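Putative polyketide synthase (Brevibacillus brevis, PDB 6HP2) contains this O-methyltransferase domain, which binds S-adenosyl-L-homocysteine, and as a whole probably takes part in synthesis of the polyketide antibiotic bacillaene. Local coordinates at residues A[61-66]-A[71-76]; A[57-62]-A[267-272]; A[227-232]-A[304-309]. All coordinates share one frame; numbering follows the deposited sequence.

Contact 1 of 3, residues A[61-66]-A[71-76]; sequences RVILNP and LEREMV
Val62 and Ile63 of the short helix 59-64 pack against Glu72, Arg73 and Val76 near the start of helix 70-88. The short helix packs back on the longer one across the loop between them.

The apolar part centres on Val62. CG1 stands anti to the backbone N (chi1 174°) and lies over the start of Arg73, 3.9 Å from Arg73 N. Val62 and Arg73 have the nearest CA atoms across the pair, 6.1 Å apart. CG1 also meets the Arg73 side chain at CD and Val76 at its CG2 branch, with Val62 CG1 to Val76 CG2 at 4.2 Å. Val62 CG2 turns to the other neighbour and sits 3.9 Å from Glu72 CB. That contact uses the base of the glutamate and not its carboxylate. Ile63 adds its terminal methyl, with CD1 4.4 Å from Val76 CG1.

The same methyl also packs on a guanidinium. The Arg73 chain bends at chi2 (67°), which brings the guanidinium under the Ile63 methyl. Ile63 CD1 lies over one face of that group, 3.7 Å from Arg73 NE.

The polar part is a water bridge. The water sits at the guanidinium edge, in its plane. It accepts from Arg73 NE at 2.8 Å and donates to Ile63 O at 3.2 Å. Arg73 NH1 has a further, weak hydrogen bond to Gln80 on its own helix.

Val62 O is buried by the contact and has no partner in the model. Four residues on is Pro66, whose N has no hydrogen to give it. Direct contacts across the pair are van der Waals. The chemistry implies an apolar valine core beside a hydrated arginine edge, where methyl, water and Gln80 probably limit the guanidinium's rotation.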
loop_
_atom_site.group_PDB
_atom_site.type_symbol
_atom_site.label_atom_id
_atom_site.label_comp_id
_atom_site.label_asym_id
_atom_site.label_seq_id
_atom_site.Cartn_x
_atom_site.Cartn_y
_atom_site.Cartn_z
ATOM N N ARG A 61 10.045 13.843 -13.294
ATOM C CA ARG A 61 10.992 13.517 -14.366
ATOM C C ARG A 61 11.434 12.059 -14.288
ATOM O O ARG A 61 11.446 11.341 -15.290
ATOM C CB ARG A 61 12.187 14.428 -14.275
ATOM C CG ARG A 61 11.926 15.819 -14.871
ATOM C CD ARG A 61 13.112 16.750 -14.692
ATOM N NE ARG A 61 12.825 18.082 -15.222
ATOM C CZ ARG A 61 12.067 18.989 -14.611
ATOM N NH1 ARG A 61 11.496 18.714 -13.445
ATOM N NH2 ARG A 61 11.872 20.176 -15.171
ATOM N N VAL A 62 11.722 11.587 -13.079
ATOM C CA VAL A 62 12.229 10.237 -12.896
ATOM C C VAL A 62 11.160 9.194 -13.193
ATOM O O VAL A 62 11.452 8.161 -13.809
ATOM C CB VAL A 62 12.770 10.079 -11.465
ATOM C CG1 VAL A 62 13.145 8.647 -11.236
ATOM C CG2 VAL A 62 13.958 11.005 -11.277
ATOM N N ILE A 63 9.925 9.427 -12.720
ATOM C CA ILE A 63 8.853 8.464 -12.900
ATOM C C ILE A 63 8.371 8.458 -14.340
ATOM O O ILE A 63 8.048 7.401 -14.889
ATOM C CB ILE A 63 7.696 8.751 -11.930
ATOM C CG1 ILE A 63 8.133 8.534 -10.484
ATOM C CG2 ILE A 63 6.515 7.883 -12.297
ATOM C CD1 ILE A 63 8.643 7.132 -10.194
ATOM N N LEU A 64 8.265 9.628 -14.957
ATOM C CA LEU A 64 7.669 9.742 -16.289
ATOM C C LEU A 64 8.671 9.551 -17.413
ATOM O O LEU A 64 8.264 9.483 -18.581
ATOM C CB LEU A 64 6.984 11.115 -16.451
ATOM C CG LEU A 64 5.797 11.401 -15.514
ATOM C CD1 LEU A 64 5.195 12.810 -15.840
ATOM C CD2 LEU A 64 4.717 10.306 -15.620
ATOM N N ASN A 65 9.962 9.481 -17.103
ATOM C CA ASN A 65 11.001 9.282 -18.111
ATOM C C ASN A 65 12.032 8.301 -17.575
ATOM O O ASN A 65 13.214 8.633 -17.434
ATOM C CB ASN A 65 11.643 10.615 -18.490
ATOM C CG ASN A 65 12.273 10.584 -19.860
ATOM O OD1 ASN A 65 12.456 9.517 -20.452
ATOM N ND2 ASN A 65 12.619 11.758 -20.369
ATOM N N PRO A 66 11.606 7.073 -17.262
ATOM C CA PRO A 66 12.502 6.138 -16.572
ATOM C C PRO A 66 13.666 5.683 -17.426
ATOM O O PRO A 66 14.711 5.336 -16.861
ATOM C CB PRO A 66 11.573 4.968 -16.215
ATOM C CG PRO A 66 10.481 5.027 -17.228
ATOM C CD PRO A 66 10.281 6.484 -17.536
ATOM N N LEU A 71 19.191 5.266 -13.007
ATOM C CA LEU A 71 19.865 5.120 -11.727
ATOM C C LEU A 71 19.131 5.890 -10.641
ATOM O O LEU A 71 19.070 5.454 -9.466
ATOM C CB LEU A 71 21.318 5.614 -11.834
ATOM C CG LEU A 71 22.242 4.780 -12.730
ATOM C CD1 LEU A 71 23.602 5.429 -12.811
ATOM C CD2 LEU A 71 22.321 3.382 -12.128
ATOM N N GLU A 72 18.565 7.034 -11.017
ATOM C CA GLU A 72 17.671 7.727 -10.110
ATOM C C GLU A 72 16.461 6.870 -9.815
ATOM O O GLU A 72 15.942 6.861 -8.681
ATOM C CB GLU A 72 17.266 9.087 -10.669
ATOM C CG GLU A 72 18.377 10.091 -10.857
ATOM C CD GLU A 72 19.178 9.928 -12.177
ATOM O OE1 GLU A 72 18.884 9.017 -12.982
ATOM O OE2 GLU A 72 20.116 10.716 -12.369
ATOM N N ARG A 73 16.016 6.104 -10.813
ATOM C CA ARG A 73 14.878 5.239 -10.591
ATOM C C ARG A 73 15.249 4.097 -9.657
ATOM O O ARG A 73 14.395 3.601 -8.913
ATOM C CB ARG A 73 14.344 4.702 -11.930
ATOM C CG ARG A 73 13.000 3.941 -11.805
ATOM C CD ARG A 73 11.843 4.847 -11.394
ATOM N NE ARG A 73 10.581 4.152 -11.093
ATOM C CZ ARG A 73 10.361 3.398 -10.010
ATOM N NH1 ARG A 73 11.331 3.186 -9.134
ATOM N NH2 ARG A 73 9.175 2.830 -9.802
ATOM N N GLU A 74 16.520 3.689 -9.652
ATOM C CA GLU A 74 16.992 2.723 -8.661
ATOM C C GLU A 74 16.940 3.307 -7.255
ATOM O O GLU A 74 16.650 2.583 -6.294
ATOM C CB GLU A 74 18.412 2.262 -9.022
ATOM C CG GLU A 74 19.030 1.203 -8.180
ATOM C CD GLU A 74 20.511 0.983 -8.537
ATOM O OE1 GLU A 74 21.378 1.158 -7.651
ATOM O OE2 GLU A 74 20.806 0.652 -9.711
ATOM N N MET A 75 17.222 4.600 -7.108
ATOM C CA MET A 75 17.130 5.241 -5.790
ATOM C C MET A 75 15.704 5.186 -5.280
ATOM O O MET A 75 15.444 4.947 -4.089
ATOM C CB MET A 75 17.582 6.707 -5.833
ATOM C CG MET A 75 19.049 6.952 -5.843
ATOM S SD MET A 75 19.404 8.699 -6.292
ATOM C CE MET A 75 18.708 9.535 -4.937
ATOM N N VAL A 76 14.767 5.441 -6.177
ATOM C CA VAL A 76 13.347 5.423 -5.848
ATOM C C VAL A 76 12.940 4.033 -5.445
ATOM O O VAL A 76 12.271 3.830 -4.421
ATOM C CB VAL A 76 12.502 5.942 -7.036
ATOM C CG1 VAL A 76 11.039 5.772 -6.758
ATOM C CG2 VAL A 76 12.851 7.443 -7.259
HETATM O O HOH W 1 9.407 4.799 -13.511
#

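Contact 2 of 3, residues A[57-62]-A[267-272]; sequences FSMSRV and DLYINT
The Tyr269 ring meets Ser60 obliquely, with Ser60 CB 3.7 Å from Tyr269 CE2. One ring face carries Thr272 of its own helix, whose CB stands 3.8 Å above the plane, over the ring centre. The second flat group is the Arg61 guanidinium, with Ser58 OG at its edge and in its plane.

Tyr269 reaches helix 59-64 with its hydroxyl end. CG lies anti to the backbone N (chi1 -158°), and the ring extends toward the first turn. Tyr269 OH comes within 3.6 Å of Ser60 N and 3.7 Å of Met59 CG. The methionine chain crosses the tyrosine at about a right angle, then bends at chi2 and chi3, which carries its sulfur and end methyl farther from the ring.

This turn is a capped helix start packed on the side of helix 263-281. Ser58 is the N-cap, and Arg61 N gives its OG a weak capping bond of 3.3 Å. Arg61 NH1 adds a second weak bond to the same OG, at 3.0 Å. Asp251 ties both serines down: its OD1 is hydrogen-bonded to Ser58 OG and its OD2 to Ser60 OG. Val254 of helix 254-258 touches both Ser60 and Tyr269.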
loop_
_atom_site.group_PDB
_atom_site.type_symbol
_atom_site.label_atom_id
_atom_site.label_comp_id
_atom_site.label_asym_id
_atom_site.label_seq_id
_atom_site.Cartn_x
_atom_site.Cartn_y
_atom_site.Cartn_z
ATOM N N PHE A 57 16.188 17.052 -7.306
ATOM C CA PHE A 57 15.561 15.785 -7.622
ATOM C C PHE A 57 14.094 16.015 -7.978
ATOM O O PHE A 57 13.321 16.547 -7.183
ATOM C CB PHE A 57 15.673 14.830 -6.444
ATOM C CG PHE A 57 15.481 13.378 -6.809
ATOM C CD1 PHE A 57 14.234 12.859 -6.892
ATOM C CD2 PHE A 57 16.556 12.561 -7.048
ATOM C CE1 PHE A 57 14.031 11.547 -7.205
ATOM C CE2 PHE A 57 16.370 11.242 -7.346
ATOM C CZ PHE A 57 15.078 10.730 -7.419
ATOM N N SER A 58 13.713 15.638 -9.170
ATOM C CA SER A 58 12.349 15.811 -9.638
ATOM C C SER A 58 11.738 14.441 -9.839
ATOM O O SER A 58 12.090 13.730 -10.800
ATOM C CB SER A 58 12.317 16.595 -10.950
ATOM O OG SER A 58 11.038 16.505 -11.539
ATOM N N MET A 59 10.827 14.077 -8.940
ATOM C CA MET A 59 10.183 12.779 -9.008
ATOM C C MET A 59 9.418 12.619 -10.309
ATOM O O MET A 59 9.411 11.536 -10.870
ATOM C CB MET A 59 9.242 12.582 -7.814
ATOM C CG MET A 59 8.592 11.207 -7.776
ATOM S SD MET A 59 9.863 9.922 -7.453
ATOM C CE MET A 59 10.168 10.221 -5.713
ATOM N N SER A 60 8.750 13.677 -10.795
ATOM C CA SER A 60 7.963 13.544 -12.022
ATOM C C SER A 60 8.868 13.212 -13.212
ATOM O O SER A 60 8.494 12.431 -14.084
ATOM C CB SER A 60 7.170 14.840 -12.298
ATOM O OG SER A 60 8.031 15.950 -12.362
ATOM N N ARG A 61 10.045 13.843 -13.294
ATOM C CA ARG A 61 10.992 13.517 -14.366
ATOM C C ARG A 61 11.434 12.059 -14.288
ATOM O O ARG A 61 11.446 11.341 -15.290
ATOM C CB ARG A 61 12.187 14.428 -14.275
ATOM C CG ARG A 61 11.926 15.819 -14.871
ATOM C CD ARG A 61 13.112 16.750 -14.692
ATOM N NE ARG A 61 12.825 18.082 -15.222
ATOM C CZ ARG A 61 12.067 18.989 -14.611
ATOM N NH1 ARG A 61 11.496 18.714 -13.445
ATOM N NH2 ARG A 61 11.872 20.176 -15.171
ATOM N N VAL A 62 11.722 11.587 -13.079
ATOM C CA VAL A 62 12.229 10.237 -12.896
ATOM C C VAL A 62 11.160 9.194 -13.193
ATOM O O VAL A 62 11.452 8.161 -13.809
ATOM C CB VAL A 62 12.770 10.079 -11.465
ATOM C CG1 VAL A 62 13.145 8.647 -11.236
ATOM C CG2 VAL A 62 13.958 11.005 -11.277
ATOM N N ASP A 267 -2.223 13.106 -17.941
ATOM C CA ASP A 267 -3.444 12.761 -17.223
ATOM C C ASP A 267 -3.177 11.774 -16.093
ATOM O O ASP A 267 -3.820 11.849 -15.043
ATOM C CB ASP A 267 -4.474 12.182 -18.193
ATOM C CG ASP A 267 -5.123 13.243 -19.058
ATOM O OD1 ASP A 267 -5.246 14.397 -18.585
ATOM O OD2 ASP A 267 -5.507 12.924 -20.211
ATOM N N LEU A 268 -2.248 10.835 -16.286
ATOM C CA LEU A 268 -2.030 9.799 -15.288
ATOM C C LEU A 268 -1.268 10.307 -14.064
ATOM O O LEU A 268 -1.451 9.770 -12.962
ATOM C CB LEU A 268 -1.280 8.619 -15.903
ATOM C CG LEU A 268 0.126 8.816 -16.469
ATOM C CD1 LEU A 268 1.145 8.902 -15.386
ATOM C CD2 LEU A 268 0.495 7.676 -17.467
ATOM N N TYR A 269 -0.427 11.332 -14.223
ATOM C CA TYR A 269 0.360 11.849 -13.108
ATOM C C TYR A 269 -0.362 12.930 -12.309
ATOM O O TYR A 269 0.096 13.299 -11.205
ATOM C CB TYR A 269 1.703 12.413 -13.604
ATOM C CG TYR A 269 2.753 12.475 -12.520
ATOM C CD1 TYR A 269 3.416 11.343 -12.111
ATOM C CD2 TYR A 269 3.057 13.653 -11.904
ATOM C CE1 TYR A 269 4.347 11.386 -11.075
ATOM C CE2 TYR A 269 3.968 13.715 -10.888
ATOM C CZ TYR A 269 4.646 12.557 -10.502
ATOM O OH TYR A 269 5.577 12.585 -9.499
ATOM N N ILE A 270 -1.502 13.404 -12.799
ATOM C CA ILE A 270 -2.152 14.530 -12.149
ATOM C C ILE A 270 -2.632 14.123 -10.765
ATOM O O ILE A 270 -2.700 14.963 -9.861
ATOM C CB ILE A 270 -3.310 15.064 -13.014
ATOM C CG1 ILE A 270 -3.850 16.378 -12.442
ATOM C CG2 ILE A 270 -4.446 14.041 -13.075
ATOM C CD1 ILE A 270 -2.834 17.496 -12.384
ATOM N N ASN A 271 -2.996 12.843 -10.579
ATOM C CA ASN A 271 -3.433 12.366 -9.276
ATOM C C ASN A 271 -2.292 12.443 -8.269
ATOM O O ASN A 271 -2.517 12.694 -7.068
ATOM C CB ASN A 271 -3.940 10.930 -9.383
ATOM C CG ASN A 271 -5.192 10.822 -10.207
ATOM O OD1 ASN A 271 -5.632 11.797 -10.813
ATOM N ND2 ASN A 271 -5.777 9.628 -10.244
ATOM N N THR A 272 -1.064 12.121 -8.721
ATOM C CA THR A 272 0.098 12.229 -7.840
ATOM C C THR A 272 0.326 13.673 -7.448
ATOM O O THR A 272 0.584 13.981 -6.288
ATOM C CB THR A 272 1.337 11.661 -8.533
ATOM O OG1 THR A 272 1.111 10.288 -8.818
ATOM C CG2 THR A 272 2.554 11.832 -7.654
#

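Contact 3 of 3, residues A[227-232]-A[304-309]; sequences LLAEHQ and EWNASK
Asn306 meets the last turn of helix 221-230 with its amide nitrogen. Asn306 ND2 lies 3.8 Å from Leu228 CB and 3.8 Å from Ala229 N. The methyl of Ala229 is slightly farther, with its CB 4.2 Å from Asn306 ND2. These are packing contacts. The contact is small and buried, and the backbones approach to 7.7 Å between Ala229 CA and Asn306 CA.

The Asn306 side chain has CG beside its backbone N (chi1 -70°). From there both polar atoms of the amide reach the chain that follows helix 221-230. ND2 donates to Leu233 O and OD1 accepts from Ile235 N. A bond on each of these two atoms fixes the amide's rotation, including which side carries the nitrogen.

Further out, Arg302 NE bonds Ala229 O, a direct polar link between the two helices. Trp305 NE1 donates to Ile235 O, and Lys309 NZ reaches Asp236 O. Helix 299-310 thus holds strand 233-240 through several side chains.

Helix 221-230 closes with a Schellman motif. Gln232 has positive phi, and its N bonds Ala229 O at 3.1 Å, while Leu233 N bonds Leu228 O. The capped helix leads into strand 233-240, whose first residues are held by Asn306. This is the sixth strand of the class I (Rossmann-like) methyltransferase fold, antiparallel to strand 284-293.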
loop_
_atom_site.group_PDB
_atom_site.type_symbol
_atom_site.label_atom_id
_atom_site.label_comp_id
_atom_site.label_asym_id
_atom_site.label_seq_id
_atom_site.Cartn_x
_atom_site.Cartn_y
_atom_site.Cartn_z
ATOM N N LEU A 227 -15.267 1.909 10.377
ATOM C CA LEU A 227 -15.215 0.950 9.284
ATOM C C LEU A 227 -14.469 -0.308 9.725
ATOM O O LEU A 227 -14.933 -1.432 9.518
ATOM C CB LEU A 227 -14.526 1.572 8.075
ATOM C CG LEU A 227 -14.209 0.654 6.881
ATOM C CD1 LEU A 227 -15.518 0.142 6.293
ATOM C CD2 LEU A 227 -13.391 1.402 5.834
ATOM N N LEU A 228 -13.306 -0.131 10.337
ATOM C CA LEU A 228 -12.540 -1.272 10.818
ATOM C C LEU A 228 -13.285 -1.996 11.927
ATOM O O LEU A 228 -13.460 -3.205 11.844
ATOM C CB LEU A 228 -11.162 -0.841 11.306
ATOM C CG LEU A 228 -10.288 -0.205 10.263
ATOM C CD1 LEU A 228 -8.965 0.232 10.900
ATOM C CD2 LEU A 228 -9.990 -1.144 9.095
ATOM N N ALA A 229 -13.744 -1.262 12.965
ATOM C CA ALA A 229 -14.452 -1.876 14.079
ATOM C C ALA A 229 -15.674 -2.646 13.579
ATOM O O ALA A 229 -15.981 -3.732 14.069
ATOM C CB ALA A 229 -14.926 -0.806 15.105
ATOM N N GLU A 230 -16.353 -2.132 12.547
ATOM C CA GLU A 230 -17.561 -2.803 12.052
ATOM C C GLU A 230 -17.227 -4.175 11.486
ATOM O O GLU A 230 -18.046 -5.101 11.568
ATOM C CB GLU A 230 -18.248 -1.969 10.973
ATOM C CG GLU A 230 -19.487 -2.625 10.427
ATOM C CD GLU A 230 -20.621 -2.600 11.437
ATOM O OE1 GLU A 230 -20.656 -1.658 12.260
ATOM O OE2 GLU A 230 -21.450 -3.543 11.432
ATOM N N HIS A 231 -16.029 -4.336 10.919
ATOM C CA HIS A 231 -15.626 -5.635 10.384
ATOM C C HIS A 231 -14.627 -6.366 11.280
ATOM O O HIS A 231 -13.779 -7.098 10.790
ATOM C CB HIS A 231 -15.107 -5.427 8.975
ATOM C CG HIS A 231 -16.155 -4.841 8.079
ATOM N ND1 HIS A 231 -17.161 -5.612 7.525
ATOM C CD2 HIS A 231 -16.476 -3.554 7.803
ATOM C CE1 HIS A 231 -18.003 -4.827 6.878
ATOM N NE2 HIS A 231 -17.590 -3.579 7.009
ATOM N N GLN A 232 -14.742 -6.180 12.591
ATOM C CA GLN A 232 -14.004 -6.946 13.599
ATOM C C GLN A 232 -12.509 -6.640 13.606
ATOM O O GLN A 232 -11.708 -7.390 14.165
ATOM C CB GLN A 232 -14.226 -8.449 13.397
ATOM C CG GLN A 232 -15.678 -8.934 13.550
ATOM C CD GLN A 232 -16.520 -8.683 12.314
ATOM O OE1 GLN A 232 -16.155 -9.074 11.205
ATOM N NE2 GLN A 232 -17.655 -8.025 12.500
ATOM N N GLU A 304 -12.895 2.188 20.571
ATOM C CA GLU A 304 -12.051 2.892 21.521
ATOM C C GLU A 304 -10.601 2.518 21.314
ATOM O O GLU A 304 -9.715 3.380 21.387
ATOM C CB GLU A 304 -12.505 2.578 22.969
ATOM C CG GLU A 304 -13.913 3.096 23.200
ATOM C CD GLU A 304 -14.431 2.785 24.596
ATOM O OE1 GLU A 304 -15.354 3.506 25.042
ATOM O OE2 GLU A 304 -13.908 1.825 25.223
ATOM N N TRP A 305 -10.335 1.247 20.993
ATOM C CA TRP A 305 -8.958 0.863 20.703
ATOM C C TRP A 305 -8.442 1.590 19.465
ATOM O O TRP A 305 -7.336 2.159 19.448
ATOM C CB TRP A 305 -8.898 -0.638 20.493
ATOM C CG TRP A 305 -7.523 -1.152 20.299
ATOM C CD1 TRP A 305 -6.843 -1.267 19.141
ATOM C CD2 TRP A 305 -6.623 -1.561 21.350
ATOM N NE1 TRP A 305 -5.593 -1.772 19.388
ATOM C CE2 TRP A 305 -5.427 -1.949 20.739
ATOM C CE3 TRP A 305 -6.721 -1.627 22.750
ATOM C CZ2 TRP A 305 -4.323 -2.416 21.473
ATOM C CZ3 TRP A 305 -5.629 -2.093 23.476
ATOM C CH2 TRP A 305 -4.450 -2.479 22.836
ATOM N N ASN A 306 -9.227 1.577 18.400
ATOM C CA ASN A 306 -8.765 2.211 17.164
ATOM C C ASN A 306 -8.564 3.710 17.341
ATOM O O ASN A 306 -7.605 4.281 16.797
ATOM C CB ASN A 306 -9.749 1.896 16.058
ATOM C CG ASN A 306 -9.708 0.413 15.648
ATOM O OD1 ASN A 306 -8.740 -0.314 15.925
ATOM N ND2 ASN A 306 -10.771 -0.038 15.004
ATOM N N ALA A 307 -9.452 4.366 18.114
ATOM C CA ALA A 307 -9.332 5.798 18.296
ATOM C C ALA A 307 -8.048 6.129 19.037
ATOM O O ALA A 307 -7.395 7.128 18.738
ATOM C CB ALA A 307 -10.536 6.326 19.072
ATOM N N SER A 308 -7.689 5.309 20.029
ATOM C CA SER A 308 -6.462 5.512 20.791
ATOM C C SER A 308 -5.223 5.357 19.907
ATOM O O SER A 308 -4.252 6.122 20.010
ATOM C CB SER A 308 -6.423 4.495 21.962
ATOM O OG SER A 308 -5.200 4.556 22.651
ATOM N N LYS A 309 -5.205 4.328 19.069
ATOM C CA LYS A 309 -4.085 4.181 18.161
ATOM C C LYS A 309 -3.971 5.374 17.214
ATOM O O LYS A 309 -2.864 5.840 16.918
ATOM C CB LYS A 309 -4.256 2.887 17.350
ATOM C CG LYS A 309 -4.145 1.627 18.251
ATOM C CD LYS A 309 -2.681 1.392 18.603
ATOM C CE LYS A 309 -2.544 0.176 19.521
ATOM N NZ LYS A 309 -1.118 -0.220 19.615
#

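Contacts 1 and 2 form one continuous patch, with centres 10 Å apart. Both use helix 59-64, which packs on helix 70-88 in contact 1 and on helix 263-281 in contact 2. They touch directly: Val76 CG2 is 3.9 Å from Met59 SD, and Leu64 CD2 is 3.8 Å from Leu268 CD1. This patch lies near the cofactor pocket without touching the ligand. The side chain of Arg73 is about 7 Å from that of Leu45, a binding residue, and about 9 Å from the bound S-adenosyl-L-homocysteine; that of Tyr269 is about 13 Å from the ligand. Contact 3 is on the opposite side of the chain's centre, its nearest atoms about 26 Å from contact 1 and about 20 Å from contact 2.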